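Local coordinates for AB hydrolase-1 domain-containing protein (Streptococcus mutans, PDB 4L9A) that is probably a carboxylesterase of the alpha/beta hydrolase fold, hydrolysing ester bonds in a cariogenic streptococcus, at residues F238-L248 with L261-L270. Numbering follows the deposited sequence.
Sequences FSESFREKEYL and LILCGQHHYL
Glu240 lays its carboxylate against the peptide of Gln266 and His267 without hydrogen bonding to it: OE1 is 3.2 Å from His267 N, but the N-H does not point at the oxygen well enough. The chain runs straight past CG (chi2 169°), carrying the acid to a salt bridge with Arg164. Just upstream, two hydrogen bonds astride Ser239 set the parallel pairing of edge strand 260-263 with strand 235-239: Ser239 N to Ile262 O (3.1 Å) and Cys264 N to Ser239 O (2.9 Å). On one face of the sheet Ile262 CG1 sits over the Phe238 ring, 4.3 Å from its centroid, a CH-pi contact, while Cys264 SG meets the ring edge, 3.9 Å from Phe238 CD2, a sulfur-aromatic contact. On the other face helix 244-248 runs nearly antiparallel to strand 261-263, 169° between the short axes; Leu263 CD1 abuts Glu244 CB, and Leu261 CD2 touches Leu248 CD2 at 3.6 Å. Water 1 joins Ser241 N to Gly265 O where the strands end. This is the last beta-alpha-beta unit of the sheet. Arg243 NH2, by a salt bridge, and His268 ND1, by a hydrogen bond, converge on Glu142 OE1, which ties the loop after the edge strand to the helix start.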
ATOM      1  N   PHE A 238      -7.934   2.730  -8.622  1.00 24.98           N
ATOM      2  CA  PHE A 238      -7.679   1.937  -9.820  1.00 22.11           C
ATOM      3  C   PHE A 238      -7.936   0.480  -9.501  1.00 23.92           C
ATOM      4  O   PHE A 238      -7.479  -0.033  -8.479  1.00 26.73           O
ATOM      5  CB  PHE A 238      -6.210   2.072 -10.278  1.00 20.74           C
ATOM      6  CG  PHE A 238      -5.835   3.454 -10.727  1.00 28.99           C
ATOM      7  CD1 PHE A 238      -5.559   4.450  -9.796  1.00 29.59           C
ATOM      8  CD2 PHE A 238      -5.738   3.754 -12.073  1.00 31.69           C
ATOM      9  CE1 PHE A 238      -5.207   5.734 -10.204  1.00 32.27           C
ATOM     10  CE2 PHE A 238      -5.388   5.034 -12.492  1.00 29.04           C
ATOM     11  CZ  PHE A 238      -5.129   6.024 -11.559  1.00 33.10           C
ATOM     12  N   SER A 239      -8.629  -0.202 -10.403  1.00 23.56           N
ATOM     13  CA  SER A 239      -8.971  -1.591 -10.199  1.00 24.90           C
ATOM     14  C   SER A 239      -9.207  -2.278 -11.535  1.00 29.45           C
ATOM     15  O   SER A 239      -9.592  -1.640 -12.513  1.00 29.49           O
ATOM     16  CB  SER A 239     -10.244  -1.682  -9.356  1.00 31.69           C
ATOM     17  OG  SER A 239     -10.892  -2.927  -9.542  1.00 42.57           O
ATOM     18  N   GLU A 240      -8.992  -3.586 -11.564  1.00 26.67           N
ATOM     19  CA  GLU A 240      -9.407  -4.391 -12.704  1.00 32.16           C
ATOM     20  C   GLU A 240     -10.919  -4.232 -12.903  1.00 31.74           C
ATOM     21  O   GLU A 240     -11.659  -4.062 -11.932  1.00 25.89           O
ATOM     22  CB  GLU A 240      -9.024  -5.858 -12.476  1.00 26.71           C
ATOM     23  CG  GLU A 240      -7.503  -6.080 -12.364  1.00 33.34           C
ATOM     24  CD  GLU A 240      -7.151  -7.473 -11.866  1.00 37.09           C
ATOM     25  OE1 GLU A 240      -7.031  -8.391 -12.692  1.00 40.79           O
ATOM     26  OE2 GLU A 240      -7.015  -7.651 -10.638  1.00 46.68           O
ATOM     27  N   SER A 241     -11.379  -4.281 -14.157  1.00 29.63           N
ATOM     28  CA  SER A 241     -12.781  -4.001 -14.470  1.00 28.80           C
ATOM     29  C   SER A 241     -13.795  -4.862 -13.710  1.00 36.29           C
ATOM     30  O   SER A 241     -14.868  -4.381 -13.357  1.00 28.97           O
ATOM     31  CB  SER A 241     -13.051  -4.119 -15.982  1.00 34.31           C
ATOM     32  OG  SER A 241     -12.750  -5.418 -16.452  1.00 40.19           O
ATOM     33  N   PHE A 242     -13.474  -6.127 -13.450  1.00 36.34           N
ATOM     34  CA  PHE A 242     -14.472  -7.004 -12.836  1.00 37.58           C
ATOM     35  C   PHE A 242     -14.827  -6.640 -11.381  1.00 35.28           C
ATOM     36  O   PHE A 242     -15.796  -7.152 -10.825  1.00 32.64           O
ATOM     37  CB  PHE A 242     -14.089  -8.480 -12.975  1.00 33.97           C
ATOM     38  CG  PHE A 242     -12.848  -8.868 -12.225  1.00 32.87           C
ATOM     39  CD1 PHE A 242     -12.912  -9.207 -10.883  1.00 34.09           C
ATOM     40  CD2 PHE A 242     -11.620  -8.918 -12.866  1.00 37.64           C
ATOM     41  CE1 PHE A 242     -11.767  -9.573 -10.187  1.00 35.47           C
ATOM     42  CE2 PHE A 242     -10.469  -9.279 -12.173  1.00 37.22           C
ATOM     43  CZ  PHE A 242     -10.543  -9.604 -10.835  1.00 34.66           C
ATOM     44  N   ARG A 243     -14.062  -5.737 -10.781  1.00 31.21           N
ATOM     45  CA  ARG A 243     -14.351  -5.279  -9.427  1.00 28.67           C
ATOM     46  C   ARG A 243     -15.086  -3.941  -9.357  1.00 33.17           C
ATOM     47  O   ARG A 243     -15.189  -3.352  -8.285  1.00 33.26           O
ATOM     48  CB  ARG A 243     -13.051  -5.175  -8.636  1.00 24.97           C
ATOM     49  CG  ARG A 243     -12.480  -6.525  -8.311  1.00 34.55           C
ATOM     50  CD  ARG A 243     -12.193  -6.606  -6.839  1.00 44.27           C
ATOM     51  NE  ARG A 243     -10.783  -6.487  -6.624  1.00 41.68           N
ATOM     52  CZ  ARG A 243     -10.197  -6.308  -5.447  1.00 39.64           C
ATOM     53  NH1 ARG A 243     -10.897  -6.206  -4.319  1.00 31.02           N
ATOM     54  NH2 ARG A 243      -8.889  -6.227  -5.423  1.00 33.76           N
ATOM     55  N   GLU A 244     -15.611  -3.470 -10.483  1.00 34.65           N
ATOM     56  CA  GLU A 244     -16.202  -2.131 -10.531  1.00 33.11           C
ATOM     57  C   GLU A 244     -17.287  -1.872  -9.470  1.00 37.64           C
ATOM     58  O   GLU A 244     -17.235  -0.868  -8.751  1.00 33.19           O
ATOM     59  CB  GLU A 244     -16.742  -1.829 -11.931  1.00 34.13           C
ATOM     60  CG  GLU A 244     -17.408  -0.456 -12.053  1.00 38.48           C
ATOM     61  CD  GLU A 244     -18.196  -0.302 -13.347  1.00 44.10           C
ATOM     62  OE1 GLU A 244     -18.667  -1.322 -13.882  1.00 47.24           O
ATOM     63  OE2 GLU A 244     -18.333   0.833 -13.833  1.00 48.15           O
ATOM     64  N   LYS A 245     -18.266  -2.766  -9.374  1.00 34.93           N
ATOM     65  CA  LYS A 245     -19.383  -2.563  -8.446  1.00 35.61           C
ATOM     66  C   LYS A 245     -18.928  -2.510  -6.983  1.00 32.17           C
ATOM     67  O   LYS A 245     -19.350  -1.643  -6.212  1.00 35.15           O
ATOM     68  CB  LYS A 245     -20.443  -3.649  -8.623  1.00 37.33           C
ATOM     69  CG  LYS A 245     -21.669  -3.427  -7.761  1.00 47.58           C
ATOM     70  CD  LYS A 245     -22.722  -4.499  -7.986  1.00 57.92           C
ATOM     71  CE  LYS A 245     -23.909  -4.276  -7.062  1.00 66.39           C
ATOM     72  NZ  LYS A 245     -24.443  -2.887  -7.189  1.00 69.61           N
ATOM     73  N   GLU A 246     -18.076  -3.456  -6.613  1.00 29.51           N
ATOM     74  CA  GLU A 246     -17.488  -3.508  -5.280  1.00 33.22           C
ATOM     75  C   GLU A 246     -16.907  -2.143  -4.883  1.00 31.67           C
ATOM     76  O   GLU A 246     -17.240  -1.598  -3.832  1.00 32.30           O
ATOM     77  CB  GLU A 246     -16.403  -4.594  -5.246  1.00 26.69           C
ATOM     78  CG  GLU A 246     -15.461  -4.533  -4.023  1.00 34.34           C
ATOM     79  CD  GLU A 246     -14.239  -5.437  -4.180  1.00 32.28           C
ATOM     80  OE1 GLU A 246     -14.150  -6.149  -5.203  1.00 31.72           O
ATOM     81  OE2 GLU A 246     -13.361  -5.428  -3.290  1.00 32.11           O
ATOM     82  N   TYR A 247     -16.065  -1.586  -5.747  1.00 26.50           N
ATOM     83  CA  TYR A 247     -15.444  -0.292  -5.482  1.00 26.79           C
ATOM     84  C   TYR A 247     -16.425   0.889  -5.507  1.00 29.36           C
ATOM     85  O   TYR A 247     -16.349   1.771  -4.659  1.00 28.84           O
ATOM     86  CB  TYR A 247     -14.232  -0.067  -6.391  1.00 25.43           C
ATOM     87  CG  TYR A 247     -13.028  -0.830  -5.885  1.00 28.85           C
ATOM     88  CD1 TYR A 247     -12.475  -0.537  -4.635  1.00 27.59           C
ATOM     89  CD2 TYR A 247     -12.464  -1.852  -6.626  1.00 29.68           C
ATOM     90  CE1 TYR A 247     -11.396  -1.224  -4.155  1.00 25.41           C
ATOM     91  CE2 TYR A 247     -11.373  -2.552  -6.147  1.00 31.13           C
ATOM     92  CZ  TYR A 247     -10.845  -2.231  -4.913  1.00 25.60           C
ATOM     93  OH  TYR A 247      -9.769  -2.922  -4.433  1.00 23.58           O
ATOM     94  N   LEU A 248     -17.368   0.876  -6.446  1.00 31.06           N
ATOM     95  CA  LEU A 248     -18.420   1.890  -6.469  1.00 33.35           C
ATOM     96  C   LEU A 248     -19.191   1.949  -5.148  1.00 36.40           C
ATOM     97  O   LEU A 248     -19.584   3.025  -4.704  1.00 32.26           O
ATOM     98  CB  LEU A 248     -19.392   1.641  -7.628  1.00 35.91           C
ATOM     99  CG  LEU A 248     -18.897   1.997  -9.031  1.00 38.62           C
ATOM    100  CD1 LEU A 248     -20.031   1.818 -10.048  1.00 38.72           C
ATOM    101  CD2 LEU A 248     -18.369   3.434  -9.056  1.00 39.15           C
ATOM    102  N   LEU A 261     -13.131   6.481 -10.224  1.00 33.62           N
ATOM    103  CA  LEU A 261     -12.801   5.061 -10.280  1.00 26.51           C
ATOM    104  C   LEU A 261     -12.312   4.762 -11.691  1.00 30.12           C
ATOM    105  O   LEU A 261     -13.048   4.938 -12.661  1.00 28.07           O
ATOM    106  CB  LEU A 261     -14.011   4.193  -9.936  1.00 30.37           C
ATOM    107  CG  LEU A 261     -13.855   2.679 -10.120  1.00 25.98           C
ATOM    108  CD1 LEU A 261     -12.758   2.145  -9.206  1.00 26.75           C
ATOM    109  CD2 LEU A 261     -15.187   1.954  -9.877  1.00 25.00           C
ATOM    110  N   ILE A 262     -11.059   4.334 -11.797  1.00 24.67           N
ATOM    111  CA  ILE A 262     -10.424   4.026 -13.076  1.00 26.11           C
ATOM    112  C   ILE A 262     -10.306   2.511 -13.239  1.00 29.53           C
ATOM    113  O   ILE A 262      -9.653   1.846 -12.438  1.00 28.92           O
ATOM    114  CB  ILE A 262      -9.008   4.660 -13.167  1.00 32.74           C
ATOM    115  CG1 ILE A 262      -9.084   6.173 -12.925  1.00 32.64           C
ATOM    116  CG2 ILE A 262      -8.364   4.367 -14.525  1.00 34.17           C
ATOM    117  CD1 ILE A 262     -10.169   6.875 -13.765  1.00 39.04           C
ATOM    118  N   LEU A 263     -10.948   1.960 -14.266  1.00 32.41           N
ATOM    119  CA  LEU A 263     -10.863   0.521 -14.522  1.00 28.29           C
ATOM    120  C   LEU A 263      -9.745   0.247 -15.530  1.00 32.59           C
ATOM    121  O   LEU A 263      -9.746   0.811 -16.620  1.00 37.07           O
ATOM    122  CB  LEU A 263     -12.204  -0.042 -15.032  1.00 30.62           C
ATOM    123  CG  LEU A 263     -13.458   0.146 -14.165  1.00 31.85           C
ATOM    124  CD1 LEU A 263     -14.701  -0.573 -14.770  1.00 27.25           C
ATOM    125  CD2 LEU A 263     -13.187  -0.336 -12.757  1.00 31.91           C
ATOM    126  N   CYS A 264      -8.790  -0.607 -15.155  1.00 29.57           N
ATOM    127  CA  CYS A 264      -7.643  -0.916 -16.006  1.00 33.95           C
ATOM    128  C   CYS A 264      -6.902  -2.137 -15.452  1.00 35.37           C
ATOM    129  O   CYS A 264      -7.172  -2.575 -14.328  1.00 30.44           O
ATOM    130  CB  CYS A 264      -6.680   0.279 -16.040  1.00 37.20           C
ATOM    131  SG  CYS A 264      -5.955   0.648 -14.406  1.00 39.81           S
ATOM    132  N   GLY A 265      -5.964  -2.665 -16.230  1.00 37.38           N
ATOM    133  CA  GLY A 265      -5.087  -3.727 -15.768  1.00 36.34           C
ATOM    134  C   GLY A 265      -5.599  -5.145 -15.937  1.00 41.04           C
ATOM    135  O   GLY A 265      -6.793  -5.373 -16.109  1.00 34.16           O
ATOM    136  N   GLN A 266      -4.676  -6.100 -15.877  1.00 36.57           N
ATOM    137  CA  GLN A 266      -5.008  -7.512 -16.010  1.00 45.04           C
ATOM    138  C   GLN A 266      -4.626  -8.298 -14.763  1.00 37.67           C
ATOM    139  O   GLN A 266      -4.776  -9.515 -14.719  1.00 33.31           O
ATOM    140  CB  GLN A 266      -4.303  -8.115 -17.223  1.00 61.80           C
ATOM    141  CG  GLN A 266      -3.520  -7.115 -18.042  1.00 73.21           C
ATOM    142  CD  GLN A 266      -4.381  -6.428 -19.074  1.00 84.89           C
ATOM    143  OE1 GLN A 266      -5.597  -6.616 -19.104  1.00 86.89           O
ATOM    144  NE2 GLN A 266      -3.758  -5.626 -19.928  1.00 93.46           N
ATOM    145  N   HIS A 267      -4.127  -7.597 -13.753  1.00 31.72           N
ATOM    146  CA  HIS A 267      -3.714  -8.240 -12.516  1.00 30.65           C
ATOM    147  C   HIS A 267      -3.826  -7.295 -11.321  1.00 31.88           C
ATOM    148  O   HIS A 267      -4.208  -6.137 -11.462  1.00 29.37           O
ATOM    149  CB  HIS A 267      -2.287  -8.775 -12.639  1.00 33.33           C
ATOM    150  CG  HIS A 267      -1.295  -7.747 -13.082  1.00 33.32           C
ATOM    151  ND1 HIS A 267      -0.702  -6.863 -12.208  1.00 31.52           N
ATOM    152  CD2 HIS A 267      -0.801  -7.454 -14.307  1.00 40.24           C
ATOM    153  CE1 HIS A 267       0.118  -6.073 -12.876  1.00 39.03           C
ATOM    154  NE2 HIS A 267       0.077  -6.410 -14.151  1.00 38.57           N
ATOM    155  N   HIS A 268      -3.481  -7.809 -10.147  1.00 26.77           N
ATOM    156  CA  HIS A 268      -3.659  -7.093  -8.891  1.00 30.59           C
ATOM    157  C   HIS A 268      -2.616  -5.988  -8.670  1.00 24.46           C
ATOM    158  O   HIS A 268      -2.815  -5.087  -7.849  1.00 22.56           O
ATOM    159  CB  HIS A 268      -3.594  -8.127  -7.761  1.00 29.37           C
ATOM    160  CG  HIS A 268      -3.851  -7.585  -6.387  1.00 27.65           C
ATOM    161  ND1 HIS A 268      -4.914  -6.757  -6.087  1.00 27.86           N
ATOM    162  CD2 HIS A 268      -3.214  -7.810  -5.211  1.00 27.94           C
ATOM    163  CE1 HIS A 268      -4.904  -6.478  -4.795  1.00 27.46           C
ATOM    164  NE2 HIS A 268      -3.886  -7.113  -4.237  1.00 30.58           N
ATOM    165  N   TYR A 269      -1.509  -6.054  -9.407  1.00 24.93           N
ATOM    166  CA  TYR A 269      -0.368  -5.185  -9.127  1.00 26.14           C
ATOM    167  C   TYR A 269      -0.315  -3.972 -10.049  1.00 23.04           C
ATOM    168  O   TYR A 269       0.633  -3.792 -10.822  1.00 26.76           O
ATOM    169  CB  TYR A 269       0.944  -5.990  -9.162  1.00 30.69           C
ATOM    170  CG  TYR A 269       1.099  -6.897  -7.953  1.00 30.38           C
ATOM    171  CD1 TYR A 269       0.448  -8.127  -7.888  1.00 36.07           C
ATOM    172  CD2 TYR A 269       1.878  -6.508  -6.865  1.00 37.89           C
ATOM    173  CE1 TYR A 269       0.581  -8.955  -6.767  1.00 33.75           C
ATOM    174  CE2 TYR A 269       2.018  -7.326  -5.748  1.00 36.65           C
ATOM    175  CZ  TYR A 269       1.368  -8.544  -5.708  1.00 36.92           C
ATOM    176  OH  TYR A 269       1.505  -9.343  -4.598  1.00 42.57           O
ATOM    177  N   LEU A 270      -1.336  -3.130  -9.941  1.00 23.94           N
ATOM    178  CA  LEU A 270      -1.509  -2.016 -10.867  1.00 29.10           C
ATOM    179  C   LEU A 270      -0.438  -0.954 -10.652  1.00 30.03           C
ATOM    180  O   LEU A 270      -0.074  -0.235 -11.580  1.00 22.63           O
ATOM    181  CB  LEU A 270      -2.920  -1.422 -10.732  1.00 20.53           C
ATOM    182  CG  LEU A 270      -4.025  -2.456 -10.958  1.00 24.09           C
ATOM    183  CD1 LEU A 270      -5.429  -1.811 -10.881  1.00 25.74           C
ATOM    184  CD2 LEU A 270      -3.831  -3.169 -12.299  1.00 27.65           C
TER
HETATM  185  O   HOH W   1      -9.461  -4.415 -16.201  1.00 32.93           O